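Local coordinates for protein acyl-CoA dehydrogenase (Thermus thermophilus, PDB 2Z1Q) that probably catalyses, with FAD as cofactor, the oxidation of 2,3-saturated acyl-CoA thioesters to 2,3-dehydroacyl-CoA, passing the electrons to an acceptor, at residues Leu148-Ser153 with Leu158-Arg163; Lys179-Asn184 with Pro218-Met223; Thr192-Val197 with Phe202-Val207. All blocks are in the same frame, centred on the assembly; numbering follows the deposited sequence.

Contact 1 of 3, residues Leu148-Ser153 with Leu158-Arg163; sequences LTEPGS and LAAKTR. With FAD (flavin-adenine dinucleotide), chain D.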
loop_
_atom_site.group_PDB
_atom_site.type_symbol
_atom_site.label_atom_id
_atom_site.label_comp_id
_atom_site.label_asym_id
_atom_site.label_seq_id
_atom_site.Cartn_x
_atom_site.Cartn_y
_atom_site.Cartn_z
ATOM N N LEU B 148 4.575 9.827 -25.951
ATOM C CA LEU B 148 3.386 9.161 -26.418
ATOM C C LEU B 148 2.131 9.644 -25.701
ATOM O O LEU B 148 1.159 10.017 -26.335
ATOM C CB LEU B 148 3.551 7.656 -26.235
ATOM C CG LEU B 148 2.325 6.809 -26.561
ATOM C CD1 LEU B 148 1.792 7.229 -27.913
ATOM C CD2 LEU B 148 2.679 5.328 -26.555
ATOM N N THR B 149 2.177 9.626 -24.376
ATOM C CA THR B 149 1.045 10.028 -23.554
ATOM C C THR B 149 0.645 11.500 -23.712
ATOM O O THR B 149 1.487 12.364 -23.921
ATOM C CB THR B 149 1.350 9.735 -22.062
ATOM O OG1 THR B 149 1.492 8.321 -21.874
ATOM C CG2 THR B 149 0.230 10.247 -21.172
ATOM N N GLU B 150 -0.653 11.767 -23.619
ATOM C CA GLU B 150 -1.172 13.130 -23.720
ATOM C C GLU B 150 -2.175 13.349 -22.586
ATOM O O GLU B 150 -2.635 12.388 -21.966
ATOM C CB GLU B 150 -1.845 13.353 -25.086
ATOM C CG GLU B 150 -0.893 13.134 -26.271
ATOM C CD GLU B 150 -1.488 13.545 -27.611
ATOM O OE1 GLU B 150 -2.586 14.141 -27.640
ATOM O OE2 GLU B 150 -0.840 13.276 -28.643
ATOM N N PRO B 151 -2.504 14.616 -22.282
ATOM C CA PRO B 151 -3.456 14.937 -21.210
ATOM C C PRO B 151 -4.740 14.096 -21.289
ATOM O O PRO B 151 -5.202 13.561 -20.276
ATOM C CB PRO B 151 -3.698 16.437 -21.404
ATOM C CG PRO B 151 -2.357 16.916 -21.916
ATOM C CD PRO B 151 -1.950 15.840 -22.893
ATOM N N GLY B 152 -5.302 13.962 -22.488
ATOM C CA GLY B 152 -6.513 13.176 -22.638
ATOM C C GLY B 152 -6.313 11.693 -22.956
ATOM O O GLY B 152 -7.262 10.912 -22.887
ATOM N N SER B 153 -5.089 11.289 -23.292
ATOM C CA SER B 153 -4.854 9.883 -23.628
ATOM C C SER B 153 -3.674 9.238 -22.906
ATOM O O SER B 153 -2.536 9.689 -23.028
ATOM C CB SER B 153 -4.659 9.742 -25.144
ATOM O OG SER B 153 -3.541 10.492 -25.591
ATOM N N LEU B 158 -3.079 5.241 -28.488
ATOM C CA LEU B 158 -3.443 5.528 -29.865
ATOM C C LEU B 158 -4.533 6.609 -29.964
ATOM O O LEU B 158 -4.961 6.976 -31.061
ATOM C CB LEU B 158 -3.878 4.230 -30.572
ATOM C CG LEU B 158 -2.925 3.022 -30.442
ATOM C CD1 LEU B 158 -3.472 1.862 -31.270
ATOM C CD2 LEU B 158 -1.508 3.372 -30.902
ATOM N N ALA B 159 -4.973 7.135 -28.827
ATOM C CA ALA B 159 -5.993 8.178 -28.855
ATOM C C ALA B 159 -5.333 9.551 -28.924
ATOM O O ALA B 159 -6.014 10.570 -29.005
ATOM C CB ALA B 159 -6.885 8.084 -27.624
ATOM N N ALA B 160 -4.005 9.580 -28.887
ATOM C CA ALA B 160 -3.285 10.843 -28.949
ATOM C C ALA B 160 -3.839 11.705 -30.081
ATOM O O ALA B 160 -4.181 11.193 -31.148
ATOM C CB ALA B 160 -1.795 10.586 -29.161
ATOM N N LYS B 161 -3.935 13.012 -29.852
ATOM C CA LYS B 161 -4.442 13.903 -30.887
ATOM C C LYS B 161 -3.443 14.914 -31.438
ATOM O O LYS B 161 -3.813 15.792 -32.217
ATOM C CB LYS B 161 -5.717 14.617 -30.421
ATOM C CG LYS B 161 -5.649 15.316 -29.088
ATOM C CD LYS B 161 -7.036 15.821 -28.727
ATOM C CE LYS B 161 -7.088 16.372 -27.314
ATOM N NZ LYS B 161 -8.422 16.975 -27.009
ATOM N N THR B 162 -2.182 14.799 -31.040
ATOM C CA THR B 162 -1.153 15.690 -31.570
ATOM C C THR B 162 -1.202 15.469 -33.090
ATOM O O THR B 162 -1.062 14.339 -33.564
ATOM C CB THR B 162 0.236 15.300 -31.053
ATOM O OG1 THR B 162 0.299 15.529 -29.641
ATOM C CG2 THR B 162 1.315 16.111 -31.746
ATOM N N ARG B 163 -1.407 16.549 -33.840
ATOM C CA ARG B 163 -1.527 16.474 -35.296
ATOM C C ARG B 163 -0.250 16.726 -36.092
ATOM O O ARG B 163 0.653 17.433 -35.657
ATOM C CB ARG B 163 -2.637 17.428 -35.772
ATOM C CG ARG B 163 -2.541 18.865 -35.250
ATOM C CD ARG B 163 -3.918 19.555 -35.248
ATOM N NE ARG B 163 -3.888 20.819 -34.514
ATOM C CZ ARG B 163 -3.363 21.940 -34.995
ATOM N NH1 ARG B 163 -2.838 21.949 -36.212
ATOM N NH2 ARG B 163 -3.344 23.046 -34.258
HETATM P PA FAD D . -5.951 7.044 -16.280
HETATM O O1A FAD D . -4.910 7.455 -15.371
HETATM O O2A FAD D . -6.307 7.810 -17.636
HETATM O O5B FAD D . -6.371 5.537 -16.216
HETATM C C5B FAD D . -7.212 5.320 -15.084
HETATM C C4B FAD D . -7.596 3.879 -15.329
HETATM O O4B FAD D . -6.935 3.040 -16.189
HETATM C C3B FAD D . -8.266 3.005 -14.174
HETATM O O3B FAD D . -9.653 3.334 -14.029
HETATM C C2B FAD D . -7.949 1.632 -14.896
HETATM O O2B FAD D . -8.827 0.544 -14.591
HETATM C C1B FAD D . -8.102 2.304 -16.231
HETATM N N9A FAD D . -8.345 1.610 -17.459
HETATM C C8A FAD D . -7.873 2.087 -18.648
HETATM N N7A FAD D . -8.247 1.330 -19.613
HETATM C C5A FAD D . -8.966 0.301 -19.116
HETATM C C6A FAD D . -9.630 -0.826 -19.688
HETATM N N6A FAD D . -9.584 -1.021 -21.053
HETATM N N1A FAD D . -10.282 -1.677 -18.849
HETATM C C2A FAD D . -10.342 -1.472 -17.536
HETATM N N3A FAD D . -9.743 -0.430 -16.993
HETATM C C4A FAD D . -9.057 0.479 -17.704
HETATM N N1 FAD D . 4.576 8.641 -20.921
HETATM C C2 FAD D . 5.374 8.605 -22.011
HETATM O O2 FAD D . 4.848 8.541 -23.111
HETATM N N3 FAD D . 6.727 8.656 -21.938
HETATM C C4 FAD D . 7.395 8.751 -20.737
HETATM O O4 FAD D . 8.599 8.802 -20.679
HETATM C C4X FAD D . 6.579 8.814 -19.499
HETATM N N5 FAD D . 7.123 8.944 -18.278
HETATM C C5X FAD D . 6.349 9.044 -17.166
HETATM C C6 FAD D . 6.935 9.247 -15.866
HETATM C C7 FAD D . 6.108 9.393 -14.740
HETATM C C7M FAD D . 6.735 9.633 -13.380
HETATM C C8 FAD D . 4.684 9.321 -14.873
HETATM C C8M FAD D . 3.759 9.482 -13.687
HETATM C C9 FAD D . 4.114 9.116 -16.110
HETATM C C9A FAD D . 4.922 8.980 -17.280
HETATM N N10 FAD D . 4.311 8.812 -18.542
HETATM C C10 FAD D . 5.091 8.743 -19.679
HETATM C "C1'" FAD D . 2.871 8.773 -18.554
HETATM C "C2'" FAD D . 2.258 7.369 -18.657
HETATM O "O2'" FAD D . 2.570 6.763 -19.902
HETATM C "C3'" FAD D . 0.803 7.676 -18.496
HETATM O "O3'" FAD D . 0.632 8.258 -17.171
HETATM C "C4'" FAD D . -0.120 6.492 -18.563
HETATM O "O4'" FAD D . -0.092 5.815 -19.822
HETATM C "C5'" FAD D . -1.422 7.141 -18.261
HETATM O "O5'" FAD D . -2.463 6.304 -18.187
HETATM P P FAD D . -3.535 7.320 -17.560
HETATM O O1P FAD D . -2.917 7.918 -16.347
HETATM O O2P FAD D . -3.899 8.504 -18.616
HETATM O O3P FAD D . -4.791 6.344 -17.188
#
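Glu150 reaches into segment 158-163 and is held there by three hydrogen bonds. Its CG lies anti to the carbonyl carbon (chi1 -59°), and the chain beyond runs extended, which carries the carboxylate straight to the backbone of Lys161 and Thr162. Lys161 N gives a 2.8 Å bond to Glu150 OE1, arriving from above the carboxylate plane. Glu150 OE2 takes two donors. Thr162 N approaches the syn lone pair of Glu150 OE2 at 3.1 Å. Thr162 OG1 comes from well out of the plane, 2.7 Å from Glu150 OE2. Lys179 NZ adds a salt bridge to the same oxygen, so the buried charge is met by an opposite one, and the several grips should fix the rotation of the carboxylate.

The turn that presents Glu150 is a type I beta turn with Pro151 and Gly152 at its corners. It is closed by Ser153 N on Glu150 O. The loop lies between strands 144-147 and 163-166 in the beta domain of the acyl-CoA dehydrogenase fold.

Apolar contact is modest. Ser153 CB rests 3.7 Å from Ala159 CB. Ala160 CB packs beside the Glu150 carboxylate.

The other end of segment 148-153 holds the flavin. Leu148 N and Thr149 N both bond to FAD O2, each at 3.1 Å; the Thr149 bond is nearly straight (174°). Thr149 OG1 shares a 2.7 Å hydrogen bond with FAD O2' of the ribityl chain. Pro151 O accepts a hydrogen bond from Arg289 of the second subunit, which itself binds FAD.

Contact 2 of 3, residues Lys179-Asn184 with Pro218-Met223; sequences KQWISN and PEEKKM. With FAD (flavin-adenine dinucleotide), chain D.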
loop_
_atom_site.group_PDB
_atom_site.type_symbol
_atom_site.label_atom_id
_atom_site.label_comp_id
_atom_site.label_asym_id
_atom_site.label_seq_id
_atom_site.Cartn_x
_atom_site.Cartn_y
_atom_site.Cartn_z
ATOM N N LYS B 179 2.073 16.693 -25.153
ATOM C CA LYS B 179 2.451 15.363 -24.674
ATOM C C LYS B 179 2.631 15.483 -23.157
ATOM O O LYS B 179 3.343 16.362 -22.674
ATOM C CB LYS B 179 3.745 14.904 -25.342
ATOM C CG LYS B 179 3.791 15.140 -26.844
ATOM C CD LYS B 179 2.659 14.459 -27.593
ATOM C CE LYS B 179 2.762 12.948 -27.562
ATOM N NZ LYS B 179 1.636 12.315 -28.318
ATOM N N GLN B 180 1.987 14.588 -22.422
ATOM C CA GLN B 180 1.992 14.607 -20.965
ATOM C C GLN B 180 2.929 13.627 -20.259
ATOM O O GLN B 180 3.048 12.460 -20.656
ATOM C CB GLN B 180 0.560 14.346 -20.478
ATOM C CG GLN B 180 0.339 14.660 -19.015
ATOM C CD GLN B 180 0.119 16.137 -18.771
ATOM O OE1 GLN B 180 -1.013 16.591 -18.608
ATOM N NE2 GLN B 180 1.205 16.902 -18.762
ATOM N N TRP B 181 3.569 14.103 -19.191
ATOM C CA TRP B 181 4.476 13.291 -18.376
ATOM C C TRP B 181 5.681 12.728 -19.144
ATOM O O TRP B 181 5.839 11.519 -19.200
ATOM C CB TRP B 181 3.724 12.086 -17.770
ATOM C CG TRP B 181 2.577 12.349 -16.808
ATOM C CD1 TRP B 181 1.252 12.059 -17.013
ATOM C CD2 TRP B 181 2.667 12.876 -15.477
ATOM N NE1 TRP B 181 0.517 12.372 -15.897
ATOM C CE2 TRP B 181 1.358 12.875 -14.937
ATOM C CE3 TRP B 181 3.724 13.348 -14.687
ATOM C CZ2 TRP B 181 1.080 13.326 -13.646
ATOM C CZ3 TRP B 181 3.445 13.800 -13.398
ATOM C CH2 TRP B 181 2.132 13.784 -12.893
ATOM N N ILE B 182 6.536 13.566 -19.715
ATOM C CA ILE B 182 7.682 13.035 -20.466
ATOM C C ILE B 182 8.942 12.903 -19.615
ATOM O O ILE B 182 9.529 13.902 -19.219
ATOM C CB ILE B 182 7.994 13.929 -21.688
ATOM C CG1 ILE B 182 6.925 13.730 -22.744
ATOM C CG2 ILE B 182 9.332 13.576 -22.299
ATOM C CD1 ILE B 182 5.599 14.242 -22.345
ATOM N N SER B 183 9.350 11.671 -19.329
ATOM C CA SER B 183 10.572 11.460 -18.544
ATOM C C SER B 183 11.780 11.947 -19.347
ATOM O O SER B 183 11.828 11.762 -20.568
ATOM C CB SER B 183 10.768 9.963 -18.220
ATOM O OG SER B 183 9.633 9.397 -17.596
ATOM N N ASN B 184 12.738 12.562 -18.657
ATOM C CA ASN B 184 13.968 13.080 -19.270
ATOM C C ASN B 184 13.772 14.364 -20.085
ATOM O O ASN B 184 14.737 14.924 -20.627
ATOM C CB ASN B 184 14.608 12.004 -20.180
ATOM C CG ASN B 184 15.164 10.795 -19.403
ATOM O OD1 ASN B 184 15.463 9.762 -20.000
ATOM N ND2 ASN B 184 15.312 10.924 -18.092
ATOM N N PRO B 218 7.067 23.223 -16.587
ATOM C CA PRO B 218 7.935 23.056 -15.418
ATOM C C PRO B 218 7.972 21.611 -14.950
ATOM O O PRO B 218 7.125 20.796 -15.346
ATOM C CB PRO B 218 7.304 23.981 -14.381
ATOM C CG PRO B 218 5.863 23.921 -14.732
ATOM C CD PRO B 218 5.856 23.988 -16.238
ATOM N N GLU B 219 8.955 21.298 -14.116
ATOM C CA GLU B 219 9.112 19.952 -13.592
ATOM C C GLU B 219 7.828 19.522 -12.863
ATOM O O GLU B 219 7.308 20.249 -12.011
ATOM C CB GLU B 219 10.318 19.906 -12.643
ATOM C CG GLU B 219 11.684 19.754 -13.357
ATOM C CD GLU B 219 11.765 18.505 -14.220
ATOM O OE1 GLU B 219 11.159 17.483 -13.835
ATOM O OE2 GLU B 219 12.425 18.534 -15.279
ATOM N N GLU B 220 7.290 18.359 -13.215
ATOM C CA GLU B 220 6.080 17.897 -12.544
ATOM C C GLU B 220 6.437 17.616 -11.091
ATOM O O GLU B 220 7.549 17.170 -10.801
ATOM C CB GLU B 220 5.554 16.606 -13.183
ATOM C CG GLU B 220 4.953 16.767 -14.574
ATOM C CD GLU B 220 3.621 17.482 -14.554
ATOM O OE1 GLU B 220 3.117 17.764 -13.444
ATOM O OE2 GLU B 220 3.075 17.755 -15.646
ATOM N N LYS B 221 5.524 17.885 -10.168
ATOM C CA LYS B 221 5.803 17.580 -8.773
ATOM C C LYS B 221 5.066 16.286 -8.433
ATOM O O LYS B 221 3.843 16.258 -8.395
ATOM C CB LYS B 221 5.336 18.720 -7.868
ATOM C CG LYS B 221 6.019 20.066 -8.141
ATOM C CD LYS B 221 5.723 21.043 -7.015
ATOM C CE LYS B 221 6.590 22.302 -7.085
ATOM N NZ LYS B 221 6.148 23.257 -8.135
ATOM N N LYS B 222 5.800 15.201 -8.206
ATOM C CA LYS B 222 5.132 13.936 -7.905
ATOM C C LYS B 222 5.417 13.401 -6.507
ATOM O O LYS B 222 6.258 13.940 -5.787
ATOM C CB LYS B 222 5.493 12.889 -8.952
ATOM C CG LYS B 222 6.962 12.804 -9.285
ATOM C CD LYS B 222 7.279 13.559 -10.573
ATOM C CE LYS B 222 8.792 13.626 -10.846
ATOM N NZ LYS B 222 9.383 12.408 -11.468
ATOM N N MET B 223 4.721 12.327 -6.119
ATOM C CA MET B 223 4.949 11.804 -4.772
ATOM C C MET B 223 6.305 11.129 -4.613
ATOM O O MET B 223 6.833 11.086 -3.507
ATOM C CB MET B 223 3.816 10.863 -4.275
ATOM C CG MET B 223 3.906 9.403 -4.634
ATOM S SD MET B 223 2.962 8.276 -3.587
ATOM C CE MET B 223 1.289 8.809 -3.936
HETATM P PA FAD D . -5.951 7.044 -16.280
HETATM O O1A FAD D . -4.910 7.455 -15.371
HETATM O O2A FAD D . -6.307 7.810 -17.636
HETATM O O5B FAD D . -6.371 5.537 -16.216
HETATM C C5B FAD D . -7.212 5.320 -15.084
HETATM C C4B FAD D . -7.596 3.879 -15.329
HETATM O O4B FAD D . -6.935 3.040 -16.189
HETATM C C3B FAD D . -8.266 3.005 -14.174
HETATM O O3B FAD D . -9.653 3.334 -14.029
HETATM C C2B FAD D . -7.949 1.632 -14.896
HETATM O O2B FAD D . -8.827 0.544 -14.591
HETATM C C1B FAD D . -8.102 2.304 -16.231
HETATM N N9A FAD D . -8.345 1.610 -17.459
HETATM C C8A FAD D . -7.873 2.087 -18.648
HETATM N N7A FAD D . -8.247 1.330 -19.613
HETATM C C5A FAD D . -8.966 0.301 -19.116
HETATM C C6A FAD D . -9.630 -0.826 -19.688
HETATM N N6A FAD D . -9.584 -1.021 -21.053
HETATM N N1A FAD D . -10.282 -1.677 -18.849
HETATM C C2A FAD D . -10.342 -1.472 -17.536
HETATM N N3A FAD D . -9.743 -0.430 -16.993
HETATM C C4A FAD D . -9.057 0.479 -17.704
HETATM N N1 FAD D . 4.576 8.641 -20.921
HETATM C C2 FAD D . 5.374 8.605 -22.011
HETATM O O2 FAD D . 4.848 8.541 -23.111
HETATM N N3 FAD D . 6.727 8.656 -21.938
HETATM C C4 FAD D . 7.395 8.751 -20.737
HETATM O O4 FAD D . 8.599 8.802 -20.679
HETATM C C4X FAD D . 6.579 8.814 -19.499
HETATM N N5 FAD D . 7.123 8.944 -18.278
HETATM C C5X FAD D . 6.349 9.044 -17.166
HETATM C C6 FAD D . 6.935 9.247 -15.866
HETATM C C7 FAD D . 6.108 9.393 -14.740
HETATM C C7M FAD D . 6.735 9.633 -13.380
HETATM C C8 FAD D . 4.684 9.321 -14.873
HETATM C C8M FAD D . 3.759 9.482 -13.687
HETATM C C9 FAD D . 4.114 9.116 -16.110
HETATM C C9A FAD D . 4.922 8.980 -17.280
HETATM N N10 FAD D . 4.311 8.812 -18.542
HETATM C C10 FAD D . 5.091 8.743 -19.679
HETATM C "C1'" FAD D . 2.871 8.773 -18.554
HETATM C "C2'" FAD D . 2.258 7.369 -18.657
HETATM O "O2'" FAD D . 2.570 6.763 -19.902
HETATM C "C3'" FAD D . 0.803 7.676 -18.496
HETATM O "O3'" FAD D . 0.632 8.258 -17.171
HETATM C "C4'" FAD D . -0.120 6.492 -18.563
HETATM O "O4'" FAD D . -0.092 5.815 -19.822
HETATM C "C5'" FAD D . -1.422 7.141 -18.261
HETATM O "O5'" FAD D . -2.463 6.304 -18.187
HETATM P P FAD D . -3.535 7.320 -17.560
HETATM O O1P FAD D . -2.917 7.918 -16.347
HETATM O O2P FAD D . -3.899 8.504 -18.616
HETATM O O3P FAD D . -4.791 6.344 -17.188
HETATM O O HOH W 1 3.624 16.584 -17.761
#
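Trp181 and Glu220 carry this contact. The stem of Glu220 crosses the indole at about a right angle. Glu220 CB and CG each come 3.5 Å from Trp181 CZ3, on the six-membered ring. Glu220 is bent at chi2 (-71°), which lays its carboxylate alongside that end of the indole, the two planes 41° apart.

The packing is tight toward the cofactor. Trp181 CB lies 3.4 Å from FAD N10, and the methyl C8M sits over one face of the indole near its rim. Tyr376 of the second subunit also meets the indole, at a steep angle between the rings. Two residues on, Ser183 binds the flavin directly. Its OG donates to FAD N5 at 2.6 Å, and its N makes a longer bond of 3.3 Å to FAD O4.

The other side is looser and runs through water. Gln180 NE2 and Glu220 OE2 are 3.7 Å apart and are joined by water 1, which lies beyond the indole face opposite C8M. Trp181 N gives the water a 2.9 Å bond, and the water in turn donates to Glu220 OE2. The bond from Gln180 NE2 is weak. Glu220 itself is partly exposed. Glu219 makes a salt bridge with Arg231 instead of meeting segment 179-184.

The strand turns a corner at Trp181, where the backbone takes a left-handed conformation (phi and psi both 60°), which probably helps to bring the indole and the Ser183 hydroxyl to the flavin. A tryptophan beside the isoalloxazine and a hydroxyl on N5 are characteristic of the flavin site of acyl-CoA dehydrogenases.

Contact 3 of 3, residues Thr192-Val197 with Phe202-Val207; sequences TVFAKV and FTAFLV
Phe194 and Phe202 meet on one face of a beta hairpin formed by strands 190-197 and 201-208. Their rings are slid apart, with planes at 30° and little overlap. The closest atoms of the two rings are Phe194 CD2 and Phe202 CE1, 3.3 Å apart. With its CG anti to the backbone N (chi1 -164°), Phe202 turns its ring toward Phe194. Ala204 CB lies over one face of the Phe194 ring in a CH-pi contact, 4.1 Å from the centroid. Tyr146, an FAD-binding residue, meets the Phe194 ring too. Were Phe202 replaced by an alanine, a gap would probably open beside Phe194 CD2 and the Lys196 chain, and the Phe194 ring would lose one of its neighbours.

Val193, Ala195, Thr203 and Phe205 occupy the other face. Ala195 CB approaches the Phe205 ring, 4.0 Å from Phe205 CE1. Val197 CG2 meets the same ring at its edge. Toward the other end of the hairpin segments, Val193 CG2 touches Val207 CG2 at 3.9 Å.

Between the two faces the antiparallel backbones are tied by two hydrogen-bonded pairs. Val193 and Phe205 exchange bonds, with Val193 N 2.8 Å from Phe205 O. Ala195 and Thr203 do the same, and Thr203 N reaches Ala195 O at 2.6 Å. The short segments are twisted, their directions 139° apart.

The polar edge is near the turn. Thr203 OG1 bonds to His201 O and to Gly250 N. Lys196 is extended and passes Phe202 with its aliphatic part, while NZ goes on to a hydrogen bond with Leu158 O. Lys196 CE stands at the edge of the Phe202 ring, close to its plane and 3.8 Å from Phe202 CD2.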
loop_
_atom_site.group_PDB
_atom_site.type_symbol
_atom_site.label_atom_id
_atom_site.label_comp_id
_atom_site.label_asym_id
_atom_site.label_seq_id
_atom_site.Cartn_x
_atom_site.Cartn_y
_atom_site.Cartn_z
ATOM N N THR B 192 11.210 11.134 -29.381
ATOM C CA THR B 192 10.407 10.325 -30.307
ATOM C C THR B 192 8.952 10.715 -29.997
ATOM O O THR B 192 8.420 10.368 -28.941
ATOM C CB THR B 192 10.642 8.794 -30.094
ATOM O OG1 THR B 192 11.983 8.462 -30.463
ATOM C CG2 THR B 192 9.690 7.977 -30.955
ATOM N N VAL B 193 8.319 11.458 -30.902
ATOM C CA VAL B 193 6.949 11.918 -30.677
ATOM C C VAL B 193 5.917 11.254 -31.567
ATOM O O VAL B 193 6.145 11.079 -32.764
ATOM C CB VAL B 193 6.858 13.430 -30.899
ATOM C CG1 VAL B 193 5.470 13.956 -30.497
ATOM C CG2 VAL B 193 7.963 14.108 -30.130
ATOM N N PHE B 194 4.767 10.905 -30.998
ATOM C CA PHE B 194 3.722 10.281 -31.794
ATOM C C PHE B 194 2.628 11.281 -32.157
ATOM O O PHE B 194 2.159 12.050 -31.310
ATOM C CB PHE B 194 3.117 9.075 -31.051
ATOM C CG PHE B 194 4.084 7.936 -30.867
ATOM C CD1 PHE B 194 5.171 8.062 -30.007
ATOM C CD2 PHE B 194 3.923 6.754 -31.576
ATOM C CE1 PHE B 194 6.082 7.023 -29.856
ATOM C CE2 PHE B 194 4.834 5.701 -31.427
ATOM C CZ PHE B 194 5.913 5.839 -30.565
ATOM N N ALA B 195 2.245 11.277 -33.433
ATOM C CA ALA B 195 1.205 12.164 -33.949
ATOM C C ALA B 195 0.498 11.506 -35.121
ATOM O O ALA B 195 0.985 10.521 -35.687
ATOM C CB ALA B 195 1.803 13.488 -34.391
ATOM N N LYS B 196 -0.649 12.053 -35.494
ATOM C CA LYS B 196 -1.390 11.503 -36.607
ATOM C C LYS B 196 -1.387 12.471 -37.780
ATOM O O LYS B 196 -1.692 13.654 -37.623
ATOM C CB LYS B 196 -2.818 11.188 -36.175
ATOM C CG LYS B 196 -2.902 10.077 -35.145
ATOM C CD LYS B 196 -4.323 9.936 -34.639
ATOM C CE LYS B 196 -4.451 8.778 -33.659
ATOM N NZ LYS B 196 -5.816 8.724 -33.060
ATOM N N VAL B 197 -1.019 11.969 -38.954
ATOM C CA VAL B 197 -0.989 12.796 -40.152
ATOM C C VAL B 197 -2.434 13.033 -40.571
ATOM O O VAL B 197 -3.186 12.084 -40.800
ATOM C CB VAL B 197 -0.216 12.098 -41.298
ATOM C CG1 VAL B 197 -0.172 12.993 -42.524
ATOM C CG2 VAL B 197 1.197 11.771 -40.838
ATOM N N PHE B 202 -1.588 7.396 -37.183
ATOM C CA PHE B 202 -0.704 7.359 -36.027
ATOM C C PHE B 202 0.715 7.110 -36.535
ATOM O O PHE B 202 1.009 6.046 -37.078
ATOM C CB PHE B 202 -1.148 6.234 -35.084
ATOM C CG PHE B 202 -0.574 6.337 -33.699
ATOM C CD1 PHE B 202 0.387 5.435 -33.257
ATOM C CD2 PHE B 202 -1.021 7.323 -32.827
ATOM C CE1 PHE B 202 0.890 5.511 -31.960
ATOM C CE2 PHE B 202 -0.523 7.407 -31.530
ATOM C CZ PHE B 202 0.433 6.498 -31.096
ATOM N N THR B 203 1.590 8.092 -36.335
ATOM C CA THR B 203 2.974 8.015 -36.794
ATOM C C THR B 203 3.984 8.533 -35.757
ATOM O O THR B 203 3.681 9.438 -34.978
ATOM C CB THR B 203 3.139 8.848 -38.099
ATOM O OG1 THR B 203 2.094 8.498 -39.021
ATOM C CG2 THR B 203 4.495 8.583 -38.750
ATOM N N ALA B 204 5.187 7.958 -35.759
ATOM C CA ALA B 204 6.236 8.382 -34.837
ATOM C C ALA B 204 7.196 9.310 -35.573
ATOM O O ALA B 204 7.474 9.104 -36.752
ATOM C CB ALA B 204 6.985 7.176 -34.304
ATOM N N PHE B 205 7.702 10.323 -34.871
ATOM C CA PHE B 205 8.634 11.298 -35.444
ATOM C C PHE B 205 9.847 11.562 -34.555
ATOM O O PHE B 205 9.744 11.571 -33.331
ATOM C CB PHE B 205 7.937 12.647 -35.692
ATOM C CG PHE B 205 6.760 12.574 -36.622
ATOM C CD1 PHE B 205 5.529 12.091 -36.183
ATOM C CD2 PHE B 205 6.878 13.004 -37.939
ATOM C CE1 PHE B 205 4.437 12.040 -37.039
ATOM C CE2 PHE B 205 5.785 12.954 -38.806
ATOM C CZ PHE B 205 4.566 12.472 -38.353
ATOM N N LEU B 206 10.999 11.795 -35.178
ATOM C CA LEU B 206 12.227 12.098 -34.443
ATOM C C LEU B 206 12.318 13.624 -34.381
ATOM O O LEU B 206 12.346 14.280 -35.419
ATOM C CB LEU B 206 13.443 11.528 -35.173
ATOM C CG LEU B 206 13.445 10.012 -35.400
ATOM C CD1 LEU B 206 14.463 9.649 -36.481
ATOM C CD2 LEU B 206 13.750 9.291 -34.091
ATOM N N VAL B 207 12.344 14.182 -33.170
ATOM C CA VAL B 207 12.408 15.630 -32.988
ATOM C C VAL B 207 13.581 15.992 -32.100
ATOM O O VAL B 207 13.710 15.487 -30.984
ATOM C CB VAL B 207 11.104 16.176 -32.334
ATOM C CG1 VAL B 207 11.118 17.712 -32.300
ATOM C CG2 VAL B 207 9.906 15.670 -33.096
#

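Overall arrangement
All three contacts lie in the middle, beta-rich domain and are largely buried. Contact 3 is pure sheet, with an aromatic and aliphatic core, and touches neither FAD nor the second subunit. Contacts 1 and 2 do both; contact 1 is loop against loop and mainly polar, while contact 2 combines an indole with a water-bridged, more exposed side. Lys179, in segment 179-184, ties contact 1 to contact 3: besides Glu150 it meets Phe194 O, 3.0 Å from Lys179 NZ. Contacts 1 and 3 also meet directly, through Thr162 O on Lys196 N. The loop closed by contact 2 encloses contact 3 in sequence.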